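Local coordinates for protein trimeric intracellular cation channel type 1B.2 (Caenorhabditis elegans, PDB 5EIK) that conducts potassium across intracellular membranes as a homotrimeric channel, binds phosphatidylinositol 4,5-bisphosphate and may supply counter-ions during calcium release, at residues S65-L68 with M69-A72; V173-L176 with A177-T180; V199-S202 with I203-L207. All coordinates share one frame; numbering follows the deposited sequence.

Interaction 1. Residues S65-L68 with M69-A72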
loop_
_atom_site.group_PDB
_atom_site.type_symbol
_atom_site.label_atom_id
_atom_site.label_comp_id
_atom_site.label_asym_id
_atom_site.label_seq_id
_atom_site.Cartn_x
_atom_site.Cartn_y
_atom_site.Cartn_z
ATOM N N SER A 65 15.791 3.002 3.820
ATOM C CA SER A 65 15.669 2.823 2.385
ATOM C C SER A 65 16.393 1.555 1.940
ATOM O O SER A 65 15.905 0.825 1.082
ATOM C CB SER A 65 16.253 4.028 1.650
ATOM O OG SER A 65 15.572 5.213 2.009
ATOM N N CYS A 66 17.552 1.282 2.526
ATOM C CA CYS A 66 18.302 0.100 2.139
ATOM C C CYS A 66 17.729 -1.197 2.701
ATOM O O CYS A 66 17.749 -2.229 2.034
ATOM C CB CYS A 66 19.774 0.256 2.544
ATOM S SG CYS A 66 20.672 1.424 1.490
ATOM N N MET A 67 17.215 -1.159 3.923
ATOM C CA MET A 67 16.647 -2.366 4.492
ATOM C C MET A 67 15.388 -2.755 3.709
ATOM O O MET A 67 15.167 -3.934 3.417
ATOM C CB MET A 67 16.304 -2.157 5.969
ATOM C CG MET A 67 17.511 -1.964 6.868
ATOM S SD MET A 67 18.718 -3.342 6.834
ATOM C CE MET A 67 19.893 -2.755 5.571
ATOM N N LEU A 68 14.570 -1.765 3.352
ATOM C CA LEU A 68 13.345 -2.057 2.617
ATOM C C LEU A 68 13.639 -2.724 1.287
ATOM O O LEU A 68 12.947 -3.657 0.884
ATOM C CB LEU A 68 12.517 -0.789 2.379
ATOM C CG LEU A 68 11.879 -0.162 3.621
ATOM C CD1 LEU A 68 10.753 0.758 3.189
ATOM C CD2 LEU A 68 11.343 -1.249 4.542
ATOM N N MET A 69 14.670 -2.240 0.608
ATOM C CA MET A 69 15.049 -2.795 -0.676
ATOM C C MET A 69 15.759 -4.137 -0.505
ATOM O O MET A 69 15.577 -5.047 -1.304
ATOM C CB MET A 69 15.959 -1.820 -1.421
ATOM C CG MET A 69 15.247 -0.605 -1.970
ATOM S SD MET A 69 14.014 -1.060 -3.207
ATOM C CE MET A 69 15.082 -1.522 -4.553
ATOM N N SER A 70 16.556 -4.258 0.547
ATOM C CA SER A 70 17.300 -5.478 0.784
ATOM C C SER A 70 16.402 -6.657 1.060
ATOM O O SER A 70 16.757 -7.793 0.757
ATOM C CB SER A 70 18.270 -5.292 1.951
ATOM O OG SER A 70 19.376 -4.493 1.554
ATOM N N PHE A 71 15.228 -6.389 1.617
ATOM C CA PHE A 71 14.294 -7.459 1.952
ATOM C C PHE A 71 12.941 -7.287 1.269
ATOM O O PHE A 71 11.924 -7.815 1.726
ATOM C CB PHE A 71 14.115 -7.513 3.468
ATOM C CG PHE A 71 15.372 -7.854 4.203
ATOM C CD1 PHE A 71 15.855 -9.162 4.214
ATOM C CD2 PHE A 71 16.113 -6.861 4.831
ATOM C CE1 PHE A 71 17.072 -9.474 4.838
ATOM C CE2 PHE A 71 17.327 -7.159 5.456
ATOM C CZ PHE A 71 17.806 -8.468 5.461
ATOM N N ALA A 72 12.947 -6.556 0.162
ATOM C CA ALA A 72 11.734 -6.270 -0.596
ATOM C C ALA A 72 10.874 -7.499 -0.877
ATOM O O ALA A 72 9.668 -7.489 -0.625
ATOM C CB ALA A 72 12.101 -5.584 -1.905
#
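S70 folding back on C66, and F71 on M67, form a local contact between successive turns at the C-terminal end of helix 59-70, where the discontinuous second transmembrane segment is interrupted before helix 72-81 begins. S70 grips the carbonyl of C66 twice: its backbone N lies 2.8 Å from C66 O, and its hydroxyl OG donates to the same C66 O, also at 2.8 Å. The two donors come from opposite faces of the carbonyl plane, and the hydroxyl stands 39° above that plane rather than on a lone pair. OG can turn back in this way because it lies anti to its own carbonyl carbon, beside the backbone N (chi1 -74°). A buried serine hydroxyl is thereby satisfied within its own helix. One residue further on, F71 N donates to M67 O at 3.0 Å. The same oxygen sits at the edge of the F71 ring, near its plane, with F71 CD2 3.4 Å from M67 O. The thioether adds a looser apolar touch, M67 SD to F71 CE2 at 4.3 Å. Here the helical pattern lapses: L68 O and A72 N are 3.0 Å apart, but the angle is too poor for a bond. F71, with phi at -122°, leaves helical geometry and also occupies the N-cap position of the next helix, so one residue serves both sides of the break. Around it, C66 and S70 pack on helix 30-47, with S70 O accepting from H35, M67 and F71 face helix 92-107, and L68 and M69 lie against E174 of helix 167-177.

Interaction 2. Residues V173-L176 with A177-T180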
loop_
_atom_site.group_PDB
_atom_site.type_symbol
_atom_site.label_atom_id
_atom_site.label_comp_id
_atom_site.label_asym_id
_atom_site.label_seq_id
_atom_site.Cartn_x
_atom_site.Cartn_y
_atom_site.Cartn_z
ATOM N N VAL A 173 7.706 2.708 -3.795
ATOM C CA VAL A 173 7.326 3.188 -2.482
ATOM C C VAL A 173 8.358 4.177 -1.952
ATOM O O VAL A 173 7.997 5.230 -1.425
ATOM C CB VAL A 173 7.190 2.035 -1.460
ATOM C CG1 VAL A 173 7.008 2.608 -0.068
ATOM C CG2 VAL A 173 5.986 1.177 -1.805
ATOM N N GLU A 174 9.638 3.844 -2.098
ATOM C CA GLU A 174 10.704 4.712 -1.621
ATOM C C GLU A 174 10.843 6.027 -2.377
ATOM O O GLU A 174 11.198 7.050 -1.792
ATOM C CB GLU A 174 12.037 3.971 -1.647
ATOM C CG GLU A 174 12.295 3.188 -0.390
ATOM C CD GLU A 174 13.599 2.431 -0.429
ATOM O OE1 GLU A 174 14.541 2.902 -1.104
ATOM O OE2 GLU A 174 13.686 1.376 0.229
ATOM N N GLN A 175 10.578 6.001 -3.676
ATOM C CA GLN A 175 10.690 7.208 -4.480
ATOM C C GLN A 175 9.523 8.145 -4.172
ATOM O O GLN A 175 9.617 9.358 -4.368
ATOM C CB GLN A 175 10.721 6.843 -5.958
ATOM C CG GLN A 175 11.812 5.843 -6.287
ATOM C CD GLN A 175 11.814 5.427 -7.744
ATOM O OE1 GLN A 175 10.792 5.000 -8.283
ATOM N NE2 GLN A 175 12.968 5.540 -8.388
ATOM N N LEU A 176 8.426 7.576 -3.688
ATOM C CA LEU A 176 7.270 8.375 -3.328
ATOM C C LEU A 176 7.566 9.036 -1.978
ATOM O O LEU A 176 7.338 10.231 -1.789
ATOM C CB LEU A 176 6.024 7.492 -3.226
ATOM C CG LEU A 176 5.400 7.005 -4.538
ATOM C CD1 LEU A 176 4.306 5.982 -4.237
ATOM C CD2 LEU A 176 4.838 8.200 -5.309
ATOM N N ALA A 177 8.096 8.250 -1.047
ATOM C CA ALA A 177 8.423 8.748 0.279
ATOM C C ALA A 177 9.572 9.752 0.227
ATOM O O ALA A 177 9.655 10.647 1.065
ATOM C CB ALA A 177 8.780 7.588 1.193
ATOM N N ARG A 178 10.460 9.604 -0.750
ATOM C CA ARG A 178 11.580 10.529 -0.889
ATOM C C ARG A 178 11.206 11.716 -1.765
ATOM O O ARG A 178 12.015 12.615 -1.975
ATOM C CB ARG A 178 12.812 9.836 -1.488
ATOM C CG ARG A 178 13.654 9.054 -0.487
ATOM C CD ARG A 178 15.077 8.925 -0.999
ATOM N NE ARG A 178 15.124 8.249 -2.290
ATOM C CZ ARG A 178 15.113 6.930 -2.437
ATOM N NH1 ARG A 178 15.065 6.141 -1.369
ATOM N NH2 ARG A 178 15.138 6.401 -3.653
ATOM N N GLY A 179 9.984 11.702 -2.287
ATOM C CA GLY A 179 9.518 12.790 -3.124
ATOM C C GLY A 179 10.164 12.913 -4.494
ATOM O O GLY A 179 10.172 13.997 -5.073
ATOM N N THR A 180 10.679 11.818 -5.041
ATOM C CA THR A 180 11.328 11.895 -6.343
ATOM C C THR A 180 10.658 11.120 -7.472
ATOM O O THR A 180 11.067 11.238 -8.629
ATOM C CB THR A 180 12.787 11.422 -6.250
ATOM O OG1 THR A 180 12.817 10.052 -5.832
ATOM C CG2 THR A 180 13.559 12.283 -5.252
HETATM O O HOH W 1 15.680 3.441 -4.212
#
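V173 opens the contact with a regular helical bond, A177 N donating to V173 O at 3.0 Å. E174 comes next and meets R178 through both its carbonyl and its carboxylate. Its carbonyl receives R178 N at 2.9 Å from E174 O, and the same oxygen lies over one face of the R178 guanidinium. Its carboxylate forms a salt bridge, in which R178 NH1 is 3.3 Å from E174 OE1. That oxygen is met on its anti side, 30° out of the carboxylate plane yet close to the guanidinium plane, and the two flat groups are turned 70° against each other. A bend at chi3 of R178 carries the guanidinium back over the helix turn to reach this position. One water also sits at the guanidinium edge, 3.1 Å from R178 NH2, with a weak bond to E174 OE1. The charged pair faces helix 59-70, where R178 packs on S65. The carbonyls of Q175 and L176 then take the closing bonds of the helix: Q175 O accepts from T180 N at 2.8 Å, while L176 O receives G179 N at 3.1 Å from above its carbonyl plane. W181 of a neighbouring subunit packs on L176, and the backbone of G179 is hydrogen-bonded to that subunit, so the helix end is part of the trimer interface. This six-to-one bond enclosing a five-to-two bond, with G179 at positive phi (70°), is the Schellman motif that ends helix 167-177.

Interaction 3. Residues V199-S202 with I203-L207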
loop_
_atom_site.group_PDB
_atom_site.type_symbol
_atom_site.label_atom_id
_atom_site.label_comp_id
_atom_site.label_asym_id
_atom_site.label_seq_id
_atom_site.Cartn_x
_atom_site.Cartn_y
_atom_site.Cartn_z
ATOM N N VAL A 199 9.089 -15.055 -13.384
ATOM C CA VAL A 199 7.771 -15.629 -13.641
ATOM C C VAL A 199 7.962 -17.052 -14.135
ATOM O O VAL A 199 7.367 -17.992 -13.597
ATOM C CB VAL A 199 6.982 -14.806 -14.696
ATOM C CG1 VAL A 199 5.670 -15.513 -15.061
ATOM C CG2 VAL A 199 6.672 -13.418 -14.136
ATOM N N ILE A 200 8.820 -17.210 -15.139
ATOM C CA ILE A 200 9.098 -18.534 -15.698
ATOM C C ILE A 200 9.653 -19.463 -14.623
ATOM O O ILE A 200 9.166 -20.579 -14.442
ATOM C CB ILE A 200 10.100 -18.449 -16.880
ATOM C CG1 ILE A 200 9.493 -17.618 -18.016
ATOM C CG2 ILE A 200 10.444 -19.842 -17.388
ATOM C CD1 ILE A 200 8.114 -18.089 -18.453
ATOM N N ALA A 201 10.664 -18.994 -13.904
ATOM C CA ALA A 201 11.264 -19.795 -12.846
ATOM C C ALA A 201 10.210 -20.220 -11.830
ATOM O O ALA A 201 10.194 -21.367 -11.362
ATOM C CB ALA A 201 12.373 -19.000 -12.142
ATOM N N SER A 202 9.326 -19.293 -11.490
ATOM C CA SER A 202 8.283 -19.574 -10.511
ATOM C C SER A 202 7.306 -20.636 -11.003
ATOM O O SER A 202 6.938 -21.552 -10.260
ATOM C CB SER A 202 7.528 -18.291 -10.164
ATOM O OG SER A 202 6.681 -18.504 -9.056
ATOM N N ILE A 203 6.875 -20.503 -12.254
ATOM C CA ILE A 203 5.961 -21.470 -12.846
ATOM C C ILE A 203 6.629 -22.848 -12.816
ATOM O O ILE A 203 6.043 -23.836 -12.365
ATOM C CB ILE A 203 5.635 -21.094 -14.307
ATOM C CG1 ILE A 203 4.667 -19.915 -14.334
ATOM C CG2 ILE A 203 5.079 -22.301 -15.054
ATOM C CD1 ILE A 203 4.443 -19.350 -15.718
ATOM N N VAL A 204 7.869 -22.891 -13.285
ATOM C CA VAL A 204 8.646 -24.123 -13.338
ATOM C C VAL A 204 8.769 -24.810 -11.986
ATOM O O VAL A 204 8.622 -26.024 -11.897
ATOM C CB VAL A 204 10.057 -23.851 -13.906
ATOM C CG1 VAL A 204 10.979 -25.035 -13.641
ATOM C CG2 VAL A 204 9.957 -23.590 -15.408
ATOM N N PHE A 205 9.042 -24.042 -10.935
ATOM C CA PHE A 205 9.174 -24.621 -9.605
ATOM C C PHE A 205 7.825 -25.067 -9.076
ATOM O O PHE A 205 7.732 -26.026 -8.316
ATOM C CB PHE A 205 9.792 -23.612 -8.627
ATOM C CG PHE A 205 11.240 -23.311 -8.890
ATOM C CD1 PHE A 205 12.085 -24.280 -9.440
ATOM C CD2 PHE A 205 11.774 -22.071 -8.554
ATOM C CE1 PHE A 205 13.433 -24.014 -9.648
ATOM C CE2 PHE A 205 13.123 -21.796 -8.757
ATOM C CZ PHE A 205 13.955 -22.771 -9.307
ATOM N N THR A 206 6.773 -24.360 -9.470
ATOM C CA THR A 206 5.441 -24.716 -9.023
ATOM C C THR A 206 5.080 -26.046 -9.654
ATOM O O THR A 206 4.670 -26.982 -8.958
ATOM C CB THR A 206 4.410 -23.645 -9.422
ATOM O OG1 THR A 206 4.701 -22.430 -8.719
ATOM C CG2 THR A 206 3.000 -24.094 -9.069
ATOM N N LEU A 207 5.244 -26.130 -10.971
ATOM C CA LEU A 207 4.951 -27.363 -11.700
ATOM C C LEU A 207 5.758 -28.507 -11.106
ATOM O O LEU A 207 5.242 -29.600 -10.852
ATOM C CB LEU A 207 5.319 -27.214 -13.175
ATOM C CG LEU A 207 4.434 -26.300 -14.017
ATOM C CD1 LEU A 207 4.968 -26.263 -15.434
ATOM C CD2 LEU A 207 3.001 -26.807 -13.996
#
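V199, I200, A201 and S202 each offer a carbonyl to the residue four places on, the repeating bond of an alpha helix, here in the middle of the sixth transmembrane helix. Among the backbone bonds, V204 N to I200 O is nearly straight at the hydrogen (172°), and I203 N reaches V199 O at 2.9 Å. Apolar contacts follow the same spacing. The V199 and I203 side chains run alongside each other in a common direction, with V199 CG1 4.1 Å from I203 CD1, and the branches of I200 and V204 meet through their CG2 atoms. The F205 ring sets one face over A201 O, which is 3.3 Å from F205 CG. Replacing F205 by an alanine is likely to uncover this carbonyl and open a gap where the ring packs on I138 and V225. Further packing comes from F60 of a neighbouring subunit, which touches V199 and I200. Of the hydroxyls, S202 OG is hydrogen-bonded to I157 O of helix 153-165. The remaining hydroxyl bond is internal: T206 OG1 lies anti to its carbonyl carbon (chi1 -66°) and donates to S202 O at 2.9 Å, from the face of that carbonyl opposite to T206 N.

In the fold
The three contacts come in series along the chain, and all belong to the helical TRIC channel fold. Interactions 1 and 2 touch, their centres 13 Å apart, where helix 59-70 lies against helix 167-177. Both of these helices belong to discontinuous transmembrane segments, so a helix that stops at a break and one that stops at a cap share an interface in which E174 packs on L68 and M69. Interaction 3 lies on helix 194-209, the next helix after 167-177, with its centre about 32 Å from that of interaction 2, and across the chain's centre from interaction 1. Interactions 2 and 3 also meet neighbouring subunits, tying local helix geometry to the trimer.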